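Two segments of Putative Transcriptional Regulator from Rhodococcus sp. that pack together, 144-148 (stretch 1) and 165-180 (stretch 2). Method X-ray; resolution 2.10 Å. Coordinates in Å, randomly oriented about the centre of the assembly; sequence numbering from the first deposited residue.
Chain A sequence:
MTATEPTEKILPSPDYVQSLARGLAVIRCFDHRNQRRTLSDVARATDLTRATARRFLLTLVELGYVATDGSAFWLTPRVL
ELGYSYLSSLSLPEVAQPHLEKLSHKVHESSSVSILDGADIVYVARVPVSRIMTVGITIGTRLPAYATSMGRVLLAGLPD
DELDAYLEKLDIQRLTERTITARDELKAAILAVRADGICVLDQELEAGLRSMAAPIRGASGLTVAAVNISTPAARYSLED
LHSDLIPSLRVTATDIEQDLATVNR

Stretch 1 (144-148) PAYAT
Stretch 2 165-180: AYLEKLDIQRLTERTI

Stretch 1 is a tight bend: P144 (phi/psi -63/133) leads into a 3-10 segment at A145 (-58/-40) and Y146 (-62/-21), A147 relaxes to -114/13, and T148 opens to -127/155 at the N-cap of the helix that follows. Stretch 2 begins as the last part of a helix, 165-169, with K169 N to A165 O at 3.1 Å. L170 (-74/134) breaks from it, and an extended run through R174 follows before L175 returns to -74/-39. A type I turn from T176 to T179 follows, tied by T176 N to T179 OG1 at 2.9 Å and R178 N to T176 OG1 at 3.0 Å, and I180 (-54/136) closes the stretch. The register places Y146 CA 7.8 Å from I172 CA and A147 CA 7.3 Å from T179 CA.

The contact is built around one tyrosine. Y146, chi1 81° (p) and chi2 91°, is buried and contributes far more covered surface than any other residue. CA-to-CB points toward the partner in Y146, A147, L170, L175 and T179, sideways in I172 and Q173. Aliphatic groups make apolar contacts with Y146: I172 (m, t) lays CA over one ring face, its CG2 4.0 Å from Y146 CE1, and L170 (t, p) brings CD2 to 3.7 Å from Y146 CB. T179 (m) sets CG2 at the ring edge, 4.1 Å from Y146 CE1. L175 (m, t) also packs on A147, its CD1 3.5 Å from A147 CB and 3.7 Å from Y146 OH.

Polarity is answered at the ring's tip, where Q173 N donates to Y146 OH at 3.0 Å and 151°, giving the buried hydroxyl a donor. Water 2 lies 2.7 Å from Y146 OH and donates weakly to Q173 OE1 (m, t, chi3 -66°) at 3.4 Å. At the ring's root, Y166 (t, chi2 83°) sets OH 3.3 Å from Y146 CB; water 1, 2.6 Å from Y166 OH, weakly accepts from Y146 N at 3.4 Å.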

# COMPACT_ATOMS: atom_id res chain seq x y z
N PRO A 144 -19.48 8.97 -21.66
CA PRO A 144 -20.40 7.83 -21.42
C PRO A 144 -19.70 6.47 -21.53
O PRO A 144 -18.95 6.25 -22.44
CB PRO A 144 -21.48 8.01 -22.49
CG PRO A 144 -20.84 8.91 -23.57
CD PRO A 144 -19.89 9.81 -22.81
N ALA A 145 -19.93 5.57 -20.57
CA ALA A 145 -19.29 4.27 -20.55
C ALA A 145 -19.55 3.43 -21.80
O ALA A 145 -18.63 2.73 -22.30
CB ALA A 145 -19.69 3.50 -19.25
N TYR A 146 -20.80 3.47 -22.30
CA TYR A 146 -21.22 2.66 -23.48
C TYR A 146 -20.50 2.95 -24.78
O TYR A 146 -20.52 2.13 -25.69
CB TYR A 146 -22.74 2.75 -23.73
CG TYR A 146 -23.21 3.98 -24.49
CD1 TYR A 146 -23.32 3.97 -25.88
CD2 TYR A 146 -23.55 5.16 -23.81
CE1 TYR A 146 -23.76 5.11 -26.59
CE2 TYR A 146 -24.00 6.29 -24.47
CZ TYR A 146 -24.11 6.26 -25.87
OH TYR A 146 -24.56 7.37 -26.55
N ALA A 147 -19.89 4.12 -24.89
CA ALA A 147 -19.32 4.56 -26.15
C ALA A 147 -17.80 4.69 -26.11
O ALA A 147 -17.19 5.25 -27.04
CB ALA A 147 -20.00 5.91 -26.62
N THR A 148 -17.17 4.15 -25.06
CA THR A 148 -15.71 4.18 -24.91
C THR A 148 -15.20 2.77 -24.69
O THR A 148 -15.96 1.92 -24.20
CB THR A 148 -15.32 5.06 -23.70
OG1 THR A 148 -15.93 4.49 -22.55
CG2 THR A 148 -15.79 6.48 -23.88
N ALA A 165 -29.37 -3.75 -15.09
CA ALA A 165 -29.96 -2.50 -14.59
C ALA A 165 -29.47 -1.29 -15.35
O ALA A 165 -30.25 -0.43 -15.74
CB ALA A 165 -29.63 -2.34 -13.11
N TYR A 166 -28.15 -1.20 -15.49
CA TYR A 166 -27.50 -0.17 -16.29
C TYR A 166 -28.05 -0.11 -17.72
O TYR A 166 -28.30 0.98 -18.27
CB TYR A 166 -25.98 -0.42 -16.34
CG TYR A 166 -25.34 0.37 -17.45
CD1 TYR A 166 -24.99 1.71 -17.26
CD2 TYR A 166 -25.11 -0.20 -18.69
CE1 TYR A 166 -24.39 2.45 -18.26
CE2 TYR A 166 -24.51 0.53 -19.70
CZ TYR A 166 -24.16 1.85 -19.49
OH TYR A 166 -23.59 2.59 -20.50
N LEU A 167 -28.23 -1.29 -18.32
CA LEU A 167 -28.63 -1.38 -19.71
C LEU A 167 -30.10 -1.05 -19.87
O LEU A 167 -30.49 -0.47 -20.86
CB LEU A 167 -28.38 -2.78 -20.26
CG LEU A 167 -26.93 -3.14 -20.54
CD1 LEU A 167 -26.88 -4.62 -20.86
CD2 LEU A 167 -26.43 -2.28 -21.71
N GLU A 168 -30.90 -1.41 -18.86
CA GLU A 168 -32.31 -0.99 -18.82
C GLU A 168 -32.47 0.55 -18.77
O GLU A 168 -33.28 1.12 -19.49
CB GLU A 168 -32.99 -1.62 -17.60
CG GLU A 168 -34.49 -1.85 -17.75
CD GLU A 168 -35.04 -2.77 -16.65
OE1 GLU A 168 -34.24 -3.48 -15.97
OE2 GLU A 168 -36.29 -2.78 -16.48
N LYS A 169 -31.68 1.19 -17.92
CA LYS A 169 -31.70 2.63 -17.73
C LYS A 169 -31.07 3.45 -18.89
O LYS A 169 -31.33 4.64 -19.02
CB LYS A 169 -31.01 2.96 -16.38
CG LYS A 169 -30.82 4.47 -16.13
CD LYS A 169 -31.05 4.89 -14.67
CE LYS A 169 -29.76 4.89 -13.85
NZ LYS A 169 -30.04 4.94 -12.37
N LEU A 170 -30.25 2.82 -19.73
CA LEU A 170 -29.43 3.53 -20.70
C LEU A 170 -30.21 4.07 -21.89
O LEU A 170 -31.04 3.37 -22.49
CB LEU A 170 -28.28 2.65 -21.20
CG LEU A 170 -27.28 3.27 -22.19
CD1 LEU A 170 -26.61 4.51 -21.68
CD2 LEU A 170 -26.24 2.23 -22.58
N ASP A 171 -29.92 5.31 -22.21
CA ASP A 171 -30.40 6.01 -23.41
C ASP A 171 -29.23 6.02 -24.40
O ASP A 171 -28.38 6.91 -24.33
CB ASP A 171 -30.78 7.45 -22.98
CG ASP A 171 -31.36 8.31 -24.11
OD1 ASP A 171 -31.64 7.78 -25.23
OD2 ASP A 171 -31.54 9.54 -23.85
N ILE A 172 -29.16 5.03 -25.29
CA ILE A 172 -28.09 4.94 -26.29
C ILE A 172 -28.33 6.00 -27.34
O ILE A 172 -29.37 5.99 -27.97
CB ILE A 172 -28.11 3.55 -27.00
CG1 ILE A 172 -27.80 2.42 -26.02
CG2 ILE A 172 -27.11 3.53 -28.17
CD1 ILE A 172 -28.18 1.03 -26.49
N GLN A 173 -27.39 6.93 -27.52
CA GLN A 173 -27.50 7.95 -28.59
C GLN A 173 -26.66 7.60 -29.82
O GLN A 173 -25.64 6.95 -29.69
CB GLN A 173 -27.07 9.32 -28.07
CG GLN A 173 -27.60 9.63 -26.71
CD GLN A 173 -27.71 11.10 -26.46
OE1 GLN A 173 -26.71 11.83 -26.38
NE2 GLN A 173 -28.95 11.56 -26.29
N ARG A 174 -27.10 8.01 -31.01
CA ARG A 174 -26.32 7.77 -32.23
C ARG A 174 -25.27 8.87 -32.31
O ARG A 174 -25.52 9.93 -32.87
CB ARG A 174 -27.21 7.79 -33.47
N LEU A 175 -24.10 8.63 -31.72
CA LEU A 175 -23.03 9.63 -31.72
C LEU A 175 -22.30 9.79 -33.07
O LEU A 175 -21.90 10.90 -33.44
CB LEU A 175 -22.01 9.32 -30.59
CG LEU A 175 -22.56 9.17 -29.16
CD1 LEU A 175 -21.47 8.73 -28.16
CD2 LEU A 175 -23.23 10.47 -28.69
N THR A 176 -22.08 8.67 -33.77
CA THR A 176 -21.46 8.65 -35.11
C THR A 176 -22.32 7.70 -35.93
O THR A 176 -23.24 7.08 -35.36
CB THR A 176 -19.98 8.13 -35.09
OG1 THR A 176 -19.95 6.70 -34.87
CG2 THR A 176 -19.18 8.80 -34.02
N GLU A 177 -22.03 7.53 -37.22
CA GLU A 177 -22.72 6.50 -38.02
C GLU A 177 -22.40 5.07 -37.59
O GLU A 177 -23.10 4.12 -37.97
CB GLU A 177 -22.49 6.68 -39.54
CG GLU A 177 -23.23 7.87 -40.18
N ARG A 178 -21.35 4.90 -36.78
CA ARG A 178 -20.98 3.54 -36.32
C ARG A 178 -21.31 3.18 -34.90
O ARG A 178 -20.99 2.08 -34.47
CB ARG A 178 -19.51 3.28 -36.58
CG ARG A 178 -19.17 3.49 -38.01
CD ARG A 178 -17.71 3.66 -38.14
NE ARG A 178 -17.06 2.37 -37.97
CZ ARG A 178 -16.63 1.64 -38.98
NH1 ARG A 178 -16.80 2.07 -40.22
NH2 ARG A 178 -16.03 0.49 -38.75
N THR A 179 -21.92 4.09 -34.16
CA THR A 179 -22.29 3.82 -32.79
C THR A 179 -23.31 2.67 -32.75
O THR A 179 -24.31 2.71 -33.46
CB THR A 179 -22.88 5.06 -32.07
OG1 THR A 179 -22.02 6.17 -32.25
CG2 THR A 179 -23.05 4.77 -30.58
N ILE A 180 -23.01 1.66 -31.94
CA ILE A 180 -23.97 0.59 -31.65
C ILE A 180 -25.26 1.22 -31.15
O ILE A 180 -25.26 2.16 -30.33
CB ILE A 180 -23.43 -0.38 -30.61
CG1 ILE A 180 -22.43 -1.34 -31.26
CG2 ILE A 180 -24.56 -1.13 -29.92
CD1 ILE A 180 -21.79 -2.33 -30.26
O HOH W 1 -23.07 5.11 -20.46
O HOH W 2 -24.71 9.50 -24.91